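Local structure of N-alpha-acetyltransferase 35, NatC auxiliary subunit (Saccharomyces cerevisiae, 6YGA) at residues F76-A81 against C117-S122; A465-W470 against E604-T609; E555-A560 against K611-E616. The protein serves as the auxiliary subunit of the heterotrimeric NatC N-terminal acetyltransferase, which acetylates the N-terminal methionine of the L-A virus Gag protein. All blocks are in the same frame, centred on the assembly; numbering follows the deposited sequence.

Contact 1: F76-A81 against C117-S122; sequences FDVNVA and CRYTES
V78, F76 and Y119 bury the most surface where the loop leaving helix 71-75 runs past the first turn of helix 118-129. V78 lies over one face of the tyrosine ring: CG1, anti to its own carbonyl carbon, makes a CH-pi contact there. The V78 CG1 to Y119 centroid distance is 4.2 Å, and the methyl sits toward the rim, next to CD1 and CE1. F76 reaches the phenol end of the same ring. Its CG is anti to the backbone N (chi1 -173°), and F76 CZ ends 3.6 Å from Y119 OH, with that oxygen at the edge of the phenylalanine ring. The two ring planes stand 85° apart in an oblique approach. Burial here leaves the Y119 hydroxyl with no partner in the model. R118 contributes its aliphatic stem, CG lying 4.1 Å from F76 CD1; the chain bends at chi2 and chi3, and its guanidinium makes a cation-pi contact with Y276. W137 meets the tyrosine ring edge-to-face and also touches V78. No hydrogen bond joins the two segments; each has its own internal bonds. D77 OD1 uses its anti lone pair to accept from N79 N at 2.6 Å, inside a type I turn from D77 to V80. At the helix start, C117 SG takes a weak bond from Y119 N (3.3 Å) and lies in plane at the edge of the Y119 ring. This is a loop with an Asx turn, packed through F76 and V78 against the N-capped start of a helix, within the Mak10 family region.

Contact 2: A465-W470 against E604-T609; sequences AYSMFW and EVFQQT
Two helices cross almost at right angles here: the first turns of helix 465-506 and the early part of helix 603-613 have segment axes 11.0 Å apart at closest approach, with an angle of 103° between their directions. S467 and F606 bring the backbones nearest, CA to CA 7.0 Å. Both helices belong to the alpha-helical region of NAA35-like proteins, a family grouped with the TPR repeats, and side chains from both helices meet between them. Y466 supplies the one hydrogen bond across: its OH donates to F606 O at 2.7 Å, in the carbonyl plane and on a lone pair, with a C=O...donor angle of 139°. The F606 ring, its CG anti to its own carbonyl carbon, is held between backbone and indole. S467 O lies in the ring plane at its edge, 3.5 Å from F606 CE2, while W470 turns an edge onto one face with CZ3 above the centre. That T-shaped pair has centroids 5.1 Å apart (W470 six-membered ring to F606 ring) and planes at 72°. F606 also receives H585 edge-to-face, and V556 of helix 511-564 touches both Y466 and W470. W470, its CG anti to the backbone N, points its side chain tip to tip at T609, whose CG2 lies over one indole face just 3.2 Å from W470 NE1, a tight fit. The threonine rotation is fixed by T609 OG1 donating to V605 O at 2.8 Å from above the carbonyl plane; the same oxygen also accepts from T609 N.

Contact 3: E555-A560 against K611-E616; sequences EVFQFA and KDFVIE
The F613 ring is met on one face by V556 and turns an edge to F557. V556 CG1, anti to its own backbone N, stands squarely over the ring centre, 3.8 Å from V556 CG1 to the F613 centroid and 7° off the normal, a CH-pi contact with near-ideal aim. The edge carrying CD1 and CE1 points at the face of F557: F613 CE1 is 3.6 Å from F557 CZ, offset toward the rim of that ring. The centroids of F557 and F613 lie 5.0 Å apart with planes at 84°, a T-shaped pair. F632 of helix 619-653 also meets the F557 ring. In the fold, this is where helix 603-613 ends against the last part of the long helix 511-564, with V614 the first residue to leave helical angles before the chain goes on to helix 619-653. A560 has only a methyl side chain, consistent with the close approach: its CB touches F613 CB at 3.6 Å, and the CA atoms of A560 and V614 are 5.0 Å apart. V614 CG2 adds a looser touch, 4.4 Å from A560 CB. Nothing polar bridges the two segments themselves, but S564, one turn beyond A560, reaches both. Its OG hydrogen-bonds to A560 O on its own helix and to I615 N on the departing chain.

Overall arrangement
From the N terminus, contact 1 comes first and closes a loop of 35 residues that contains helix 85-104, tying the chain after helix 71-75 to the start of helix 118-129 in the Mak10 family region. Contacts 2 and 3 follow much later, on the opposite side of the chain's centre, about 65 and 69 Å from contact 1 between centres. These two cross: 465-470 and 555-560 come in order, then pair with 604-609 and 611-616. Helices 465-506 and 511-564 are consecutive, and helix 603-613 packs on both. The two contacts lie about 10 Å apart, centre to centre, and touch directly through F469 on E555 and Y466 on F559.

Contact 1: F76-A81 against C117-S122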
loop_
_atom_site.group_PDB
_atom_site.type_symbol
_atom_site.label_atom_id
_atom_site.label_comp_id
_atom_site.label_asym_id
_atom_site.label_seq_id
_atom_site.Cartn_x
_atom_site.Cartn_y
_atom_site.Cartn_z
ATOM N N PHE B 76 24.833 24.638 -14.175
ATOM C CA PHE B 76 25.227 23.399 -14.836
ATOM C C PHE B 76 24.795 23.405 -16.297
ATOM O O PHE B 76 23.644 23.712 -16.620
ATOM C CB PHE B 76 24.632 22.184 -14.120
ATOM C CG PHE B 76 25.128 20.869 -14.661
ATOM C CD1 PHE B 76 24.499 20.264 -15.739
ATOM C CD2 PHE B 76 26.237 20.250 -14.106
ATOM C CE1 PHE B 76 24.961 19.066 -16.245
ATOM C CE2 PHE B 76 26.701 19.048 -14.608
ATOM C CZ PHE B 76 26.062 18.457 -15.679
ATOM N N ASP B 77 25.727 23.052 -17.179
ATOM C CA ASP B 77 25.496 23.034 -18.617
ATOM C C ASP B 77 25.781 21.640 -19.151
ATOM O O ASP B 77 26.863 21.092 -18.922
ATOM C CB ASP B 77 26.372 24.071 -19.326
ATOM C CG ASP B 77 25.962 24.294 -20.774
ATOM O OD1 ASP B 77 25.823 23.307 -21.526
ATOM O OD2 ASP B 77 25.773 25.467 -21.159
ATOM N N VAL B 78 24.811 21.077 -19.876
ATOM C CA VAL B 78 24.981 19.740 -20.431
ATOM C C VAL B 78 26.037 19.727 -21.531
ATOM O O VAL B 78 26.665 18.689 -21.779
ATOM C CB VAL B 78 23.632 19.205 -20.942
ATOM C CG1 VAL B 78 22.745 18.805 -19.774
ATOM C CG2 VAL B 78 22.943 20.252 -21.800
ATOM N N ASN B 79 26.256 20.862 -22.204
ATOM C CA ASN B 79 27.188 20.913 -23.325
ATOM C C ASN B 79 28.645 20.996 -22.889
ATOM O O ASN B 79 29.534 20.846 -23.733
ATOM C CB ASN B 79 26.866 22.100 -24.244
ATOM C CG ASN B 79 25.414 22.125 -24.682
ATOM O OD1 ASN B 79 24.987 21.318 -25.510
ATOM N ND2 ASN B 79 24.646 23.060 -24.130
ATOM N N VAL B 80 28.914 21.242 -21.614
ATOM C CA VAL B 80 30.286 21.271 -21.122
ATOM C C VAL B 80 30.737 19.850 -20.823
ATOM O O VAL B 80 30.005 19.064 -20.209
ATOM C CB VAL B 80 30.395 22.172 -19.877
ATOM C CG1 VAL B 80 31.804 22.144 -19.305
ATOM C CG2 VAL B 80 29.984 23.596 -20.221
ATOM N N ALA B 81 31.941 19.509 -21.276
ATOM C CA ALA B 81 32.541 18.200 -21.024
ATOM C C ALA B 81 33.422 18.328 -19.787
ATOM O O ALA B 81 34.570 18.767 -19.874
ATOM C CB ALA B 81 33.339 17.724 -22.231
ATOM N N CYS B 117 18.181 14.162 -12.864
ATOM C CA CYS B 117 19.321 14.288 -13.764
ATOM C C CYS B 117 19.030 15.319 -14.851
ATOM O O CYS B 117 17.979 15.274 -15.499
ATOM C CB CYS B 117 19.641 12.930 -14.392
ATOM S SG CYS B 117 20.968 12.931 -15.624
ATOM N N ARG B 118 19.969 16.244 -15.060
ATOM C CA ARG B 118 19.781 17.258 -16.094
ATOM C C ARG B 118 19.866 16.676 -17.499
ATOM O O ARG B 118 19.332 17.276 -18.438
ATOM C CB ARG B 118 20.807 18.379 -15.928
ATOM C CG ARG B 118 20.659 19.153 -14.630
ATOM C CD ARG B 118 19.309 19.840 -14.559
ATOM N NE ARG B 118 19.151 20.823 -15.626
ATOM C CZ ARG B 118 19.567 22.083 -15.548
ATOM N NH1 ARG B 118 20.167 22.518 -14.448
ATOM N NH2 ARG B 118 19.380 22.910 -16.566
ATOM N N TYR B 119 20.522 15.525 -17.663
ATOM C CA TYR B 119 20.635 14.927 -18.988
ATOM C C TYR B 119 19.324 14.284 -19.417
ATOM O O TYR B 119 18.921 14.403 -20.579
ATOM C CB TYR B 119 21.771 13.906 -19.009
ATOM C CG TYR B 119 23.142 14.522 -18.852
ATOM C CD1 TYR B 119 23.821 15.043 -19.946
ATOM C CD2 TYR B 119 23.756 14.588 -17.609
ATOM C CE1 TYR B 119 25.074 15.610 -19.808
ATOM C CE2 TYR B 119 25.010 15.152 -17.460
ATOM C CZ TYR B 119 25.663 15.661 -18.564
ATOM O OH TYR B 119 26.909 16.226 -18.427
ATOM N N THR B 120 18.642 13.599 -18.492
ATOM C CA THR B 120 17.351 13.005 -18.821
ATOM C C THR B 120 16.315 14.083 -19.113
ATOM O O THR B 120 15.469 13.914 -19.999
ATOM C CB THR B 120 16.875 12.097 -17.685
ATOM O OG1 THR B 120 16.620 12.884 -16.516
ATOM C CG2 THR B 120 17.925 11.049 -17.356
ATOM N N GLU B 121 16.366 15.194 -18.375
ATOM C CA GLU B 121 15.494 16.323 -18.680
ATOM C C GLU B 121 15.790 16.877 -20.066
ATOM O O GLU B 121 14.868 17.221 -20.815
ATOM C CB GLU B 121 15.659 17.412 -17.615
ATOM C CG GLU B 121 14.522 18.436 -17.533
ATOM C CD GLU B 121 14.658 19.578 -18.523
ATOM O OE1 GLU B 121 15.717 19.688 -19.176
ATOM O OE2 GLU B 121 13.699 20.370 -18.644
ATOM N N SER B 122 17.072 16.965 -20.427
ATOM C CA SER B 122 17.446 17.529 -21.720
ATOM C C SER B 122 16.972 16.640 -22.864
ATOM O O SER B 122 16.415 17.128 -23.856
ATOM C CB SER B 122 18.961 17.737 -21.779
ATOM O OG SER B 122 19.347 18.400 -22.971
#

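Contact 2: A465-W470 against E604-T609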
loop_
_atom_site.group_PDB
_atom_site.type_symbol
_atom_site.label_atom_id
_atom_site.label_comp_id
_atom_site.label_asym_id
_atom_site.label_seq_id
_atom_site.Cartn_x
_atom_site.Cartn_y
_atom_site.Cartn_z
ATOM N N ALA B 465 -7.107 -10.612 20.651
ATOM C CA ALA B 465 -6.486 -11.819 20.113
ATOM C C ALA B 465 -7.401 -13.029 20.248
ATOM O O ALA B 465 -7.467 -13.866 19.341
ATOM C CB ALA B 465 -5.148 -12.081 20.805
ATOM N N TYR B 466 -8.110 -13.142 21.372
ATOM C CA TYR B 466 -9.021 -14.268 21.547
ATOM C C TYR B 466 -10.147 -14.237 20.521
ATOM O O TYR B 466 -10.488 -15.272 19.939
ATOM C CB TYR B 466 -9.599 -14.275 22.960
ATOM C CG TYR B 466 -10.937 -14.971 23.025
ATOM C CD1 TYR B 466 -11.022 -16.355 22.991
ATOM C CD2 TYR B 466 -12.116 -14.241 23.099
ATOM C CE1 TYR B 466 -12.244 -16.995 23.037
ATOM C CE2 TYR B 466 -13.343 -14.868 23.144
ATOM C CZ TYR B 466 -13.402 -16.245 23.115
ATOM O OH TYR B 466 -14.626 -16.869 23.162
ATOM N N SER B 467 -10.743 -13.064 20.293
ATOM C CA SER B 467 -11.896 -12.987 19.401
ATOM C C SER B 467 -11.545 -13.475 18.002
ATOM O O SER B 467 -12.274 -14.283 17.413
ATOM C CB SER B 467 -12.432 -11.557 19.352
ATOM O OG SER B 467 -13.074 -11.215 20.565
HETATM N N MSE B 468 -10.424 -13.009 17.459
HETATM C CA MSE B 468 -10.023 -13.363 16.101
HETATM C C MSE B 468 -9.543 -14.810 15.991
HETATM O O MSE B 468 -9.939 -15.536 15.079
HETATM C CB MSE B 468 -8.931 -12.418 15.608
HETATM C CG MSE B 468 -9.371 -10.964 15.508
HETATM SE SE MSE B 468 -11.028 -10.748 14.494
HETATM C CE MSE B 468 -10.501 -11.628 12.836
ATOM N N PHE B 469 -8.690 -15.233 16.925
ATOM C CA PHE B 469 -8.175 -16.596 16.868
ATOM C C PHE B 469 -9.287 -17.617 17.068
ATOM O O PHE B 469 -9.293 -18.665 16.414
ATOM C CB PHE B 469 -7.062 -16.785 17.897
ATOM C CG PHE B 469 -5.713 -16.343 17.411
ATOM C CD1 PHE B 469 -5.261 -16.703 16.150
ATOM C CD2 PHE B 469 -4.906 -15.547 18.205
ATOM C CE1 PHE B 469 -4.018 -16.292 15.699
ATOM C CE2 PHE B 469 -3.665 -15.137 17.764
ATOM C CZ PHE B 469 -3.221 -15.505 16.508
ATOM N N TRP B 470 -10.246 -17.332 17.949
ATOM C CA TRP B 470 -11.339 -18.280 18.125
ATOM C C TRP B 470 -12.288 -18.248 16.935
ATOM O O TRP B 470 -12.845 -19.284 16.553
ATOM C CB TRP B 470 -12.103 -18.006 19.416
ATOM C CG TRP B 470 -13.223 -18.978 19.600
ATOM C CD1 TRP B 470 -13.135 -20.245 20.096
ATOM C CD2 TRP B 470 -14.600 -18.776 19.258
ATOM N NE1 TRP B 470 -14.371 -20.842 20.091
ATOM C CE2 TRP B 470 -15.289 -19.960 19.583
ATOM C CE3 TRP B 470 -15.316 -17.706 18.713
ATOM C CZ2 TRP B 470 -16.659 -20.104 19.386
ATOM C CZ3 TRP B 470 -16.676 -17.852 18.516
ATOM C CH2 TRP B 470 -17.333 -19.042 18.853
ATOM N N GLU B 604 -22.907 -12.705 22.417
ATOM C CA GLU B 604 -23.046 -13.527 23.615
ATOM C C GLU B 604 -22.302 -14.852 23.486
ATOM O O GLU B 604 -21.806 -15.384 24.487
ATOM C CB GLU B 604 -24.525 -13.774 23.913
ATOM C CG GLU B 604 -25.298 -12.541 24.377
ATOM C CD GLU B 604 -25.755 -11.652 23.233
ATOM O OE1 GLU B 604 -25.473 -11.985 22.062
ATOM O OE2 GLU B 604 -26.405 -10.619 23.509
ATOM N N VAL B 605 -22.211 -15.401 22.273
ATOM C CA VAL B 605 -21.497 -16.662 22.085
ATOM C C VAL B 605 -20.000 -16.466 22.295
ATOM O O VAL B 605 -19.330 -17.315 22.899
ATOM C CB VAL B 605 -21.802 -17.249 20.695
ATOM C CG1 VAL B 605 -21.051 -18.556 20.488
ATOM C CG2 VAL B 605 -23.301 -17.460 20.525
ATOM N N PHE B 606 -19.452 -15.349 21.803
ATOM C CA PHE B 606 -18.048 -15.033 22.052
ATOM C C PHE B 606 -17.756 -14.965 23.546
ATOM O O PHE B 606 -16.734 -15.482 24.011
ATOM C CB PHE B 606 -17.675 -13.705 21.388
ATOM C CG PHE B 606 -17.321 -13.816 19.924
ATOM C CD1 PHE B 606 -18.305 -13.733 18.947
ATOM C CD2 PHE B 606 -15.999 -13.962 19.525
ATOM C CE1 PHE B 606 -17.977 -13.819 17.600
ATOM C CE2 PHE B 606 -15.665 -14.050 18.177
ATOM C CZ PHE B 606 -16.657 -13.977 17.216
ATOM N N GLN B 607 -18.644 -14.327 24.313
ATOM C CA GLN B 607 -18.412 -14.175 25.745
ATOM C C GLN B 607 -18.502 -15.513 26.464
ATOM O O GLN B 607 -17.657 -15.835 27.308
ATOM C CB GLN B 607 -19.415 -13.181 26.336
ATOM C CG GLN B 607 -19.500 -11.867 25.582
ATOM C CD GLN B 607 -18.154 -11.186 25.447
ATOM O OE1 GLN B 607 -17.407 -11.059 26.419
ATOM N NE2 GLN B 607 -17.834 -10.747 24.234
ATOM N N GLN B 608 -19.522 -16.312 26.140
ATOM C CA GLN B 608 -19.713 -17.582 26.831
ATOM C C GLN B 608 -18.576 -18.551 26.534
ATOM O O GLN B 608 -18.104 -19.257 27.430
ATOM C CB GLN B 608 -21.060 -18.192 26.443
ATOM C CG GLN B 608 -21.353 -19.519 27.120
ATOM C CD GLN B 608 -21.416 -19.403 28.631
ATOM O OE1 GLN B 608 -21.817 -18.372 29.172
ATOM N NE2 GLN B 608 -21.019 -20.464 29.320
ATOM N N THR B 609 -18.118 -18.590 25.280
ATOM C CA THR B 609 -17.023 -19.485 24.916
ATOM C C THR B 609 -15.770 -19.186 25.730
ATOM O O THR B 609 -15.092 -20.107 26.198
ATOM C CB THR B 609 -16.732 -19.368 23.419
ATOM O OG1 THR B 609 -17.894 -19.755 22.674
ATOM C CG2 THR B 609 -15.571 -20.261 23.032
#

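Contact 3: E555-A560 against K611-E616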
loop_
_atom_site.group_PDB
_atom_site.type_symbol
_atom_site.label_atom_id
_atom_site.label_comp_id
_atom_site.label_asym_id
_atom_site.label_seq_id
_atom_site.Cartn_x
_atom_site.Cartn_y
_atom_site.Cartn_z
ATOM N N GLU B 555 -3.550 -20.670 20.476
ATOM C CA GLU B 555 -3.589 -19.254 20.828
ATOM C C GLU B 555 -4.733 -18.951 21.791
ATOM O O GLU B 555 -4.562 -18.176 22.740
ATOM C CB GLU B 555 -3.711 -18.413 19.559
ATOM C CG GLU B 555 -2.520 -18.527 18.612
ATOM C CD GLU B 555 -1.394 -17.564 18.957
ATOM O OE1 GLU B 555 -1.253 -17.188 20.141
ATOM O OE2 GLU B 555 -0.651 -17.174 18.034
ATOM N N VAL B 556 -5.903 -19.557 21.567
ATOM C CA VAL B 556 -7.050 -19.330 22.444
ATOM C C VAL B 556 -6.749 -19.816 23.859
ATOM O O VAL B 556 -7.029 -19.123 24.844
ATOM C CB VAL B 556 -8.310 -20.001 21.864
ATOM C CG1 VAL B 556 -9.441 -20.016 22.884
ATOM C CG2 VAL B 556 -8.755 -19.284 20.594
ATOM N N PHE B 557 -6.164 -21.010 23.983
ATOM C CA PHE B 557 -5.777 -21.505 25.303
ATOM C C PHE B 557 -4.767 -20.575 25.971
ATOM O O PHE B 557 -4.873 -20.291 27.169
ATOM C CB PHE B 557 -5.204 -22.918 25.196
ATOM C CG PHE B 557 -6.235 -24.002 25.314
ATOM C CD1 PHE B 557 -6.831 -24.278 26.533
ATOM C CD2 PHE B 557 -6.599 -24.753 24.209
ATOM C CE1 PHE B 557 -7.778 -25.280 26.647
ATOM C CE2 PHE B 557 -7.544 -25.756 24.317
ATOM C CZ PHE B 557 -8.134 -26.019 25.538
ATOM N N GLN B 558 -3.781 -20.097 25.210
ATOM C CA GLN B 558 -2.787 -19.182 25.762
ATOM C C GLN B 558 -3.448 -17.920 26.303
ATOM O O GLN B 558 -3.119 -17.452 27.399
ATOM C CB GLN B 558 -1.755 -18.833 24.692
ATOM C CG GLN B 558 -0.612 -17.974 25.190
ATOM C CD GLN B 558 0.272 -18.709 26.174
ATOM O OE1 GLN B 558 1.250 -19.348 25.787
ATOM N NE2 GLN B 558 -0.068 -18.622 27.456
ATOM N N PHE B 559 -4.385 -17.354 25.538
ATOM C CA PHE B 559 -5.109 -16.171 25.993
ATOM C C PHE B 559 -5.878 -16.463 27.276
ATOM O O PHE B 559 -5.861 -15.663 28.218
ATOM C CB PHE B 559 -6.055 -15.688 24.891
ATOM C CG PHE B 559 -6.754 -14.388 25.198
ATOM C CD1 PHE B 559 -7.912 -14.369 25.963
ATOM C CD2 PHE B 559 -6.267 -13.187 24.701
ATOM C CE1 PHE B 559 -8.561 -13.179 26.236
ATOM C CE2 PHE B 559 -6.915 -11.995 24.968
ATOM C CZ PHE B 559 -8.063 -11.990 25.739
ATOM N N ALA B 560 -6.557 -17.615 27.328
ATOM C CA ALA B 560 -7.377 -17.962 28.487
ATOM C C ALA B 560 -6.531 -18.164 29.738
ATOM O O ALA B 560 -6.978 -17.857 30.851
ATOM C CB ALA B 560 -8.193 -19.217 28.183
ATOM N N LYS B 611 -15.666 -17.884 28.710
ATOM C CA LYS B 611 -15.886 -18.266 30.101
ATOM C C LYS B 611 -15.597 -19.745 30.331
ATOM O O LYS B 611 -15.134 -20.127 31.412
ATOM C CB LYS B 611 -17.319 -17.936 30.521
ATOM C CG LYS B 611 -17.542 -17.982 32.027
ATOM C CD LYS B 611 -18.944 -17.537 32.414
ATOM C CE LYS B 611 -19.949 -18.663 32.255
ATOM N NZ LYS B 611 -19.720 -19.750 33.248
ATOM N N ASP B 612 -15.849 -20.589 29.328
ATOM C CA ASP B 612 -15.561 -22.013 29.468
ATOM C C ASP B 612 -14.065 -22.294 29.414
ATOM O O ASP B 612 -13.600 -23.272 30.010
ATOM C CB ASP B 612 -16.286 -22.805 28.381
ATOM C CG ASP B 612 -17.782 -22.561 28.384
ATOM O OD1 ASP B 612 -18.354 -22.393 29.482
ATOM O OD2 ASP B 612 -18.386 -22.537 27.292
ATOM N N PHE B 613 -13.305 -21.461 28.699
ATOM C CA PHE B 613 -11.855 -21.626 28.644
ATOM C C PHE B 613 -11.175 -21.099 29.903
ATOM O O PHE B 613 -10.199 -21.692 30.377
ATOM C CB PHE B 613 -11.288 -20.912 27.415
ATOM C CG PHE B 613 -11.372 -21.708 26.148
ATOM C CD1 PHE B 613 -10.438 -22.693 25.874
ATOM C CD2 PHE B 613 -12.362 -21.451 25.214
ATOM C CE1 PHE B 613 -10.503 -23.421 24.702
ATOM C CE2 PHE B 613 -12.432 -22.171 24.040
ATOM C CZ PHE B 613 -11.503 -23.158 23.782
ATOM N N VAL B 614 -11.670 -19.989 30.452
ATOM C CA VAL B 614 -11.005 -19.331 31.571
ATOM C C VAL B 614 -11.164 -20.161 32.839
ATOM O O VAL B 614 -12.243 -20.694 33.128
ATOM C CB VAL B 614 -11.562 -17.908 31.758
ATOM C CG1 VAL B 614 -11.094 -17.312 33.075
ATOM C CG2 VAL B 614 -11.140 -17.020 30.600
ATOM N N ILE B 615 -10.081 -20.277 33.601
ATOM C CA ILE B 615 -10.081 -21.018 34.858
ATOM C C ILE B 615 -10.452 -20.046 35.973
ATOM O O ILE B 615 -9.653 -19.183 36.345
ATOM C CB ILE B 615 -8.718 -21.669 35.123
ATOM C CG1 ILE B 615 -8.224 -22.392 33.872
ATOM C CG2 ILE B 615 -8.808 -22.640 36.287
ATOM C CD1 ILE B 615 -6.779 -22.814 33.953
ATOM N N GLU B 616 -11.665 -20.179 36.505
ATOM C CA GLU B 616 -12.109 -19.324 37.597
ATOM C C GLU B 616 -11.866 -19.944 38.966
ATOM O O GLU B 616 -12.105 -19.282 39.982
ATOM C CB GLU B 616 -13.598 -18.987 37.442
ATOM C CG GLU B 616 -13.943 -17.542 37.782
ATOM C CD GLU B 616 -13.358 -16.550 36.789
ATOM O OE1 GLU B 616 -13.787 -16.553 35.615
ATOM O OE2 GLU B 616 -12.462 -15.771 37.180
#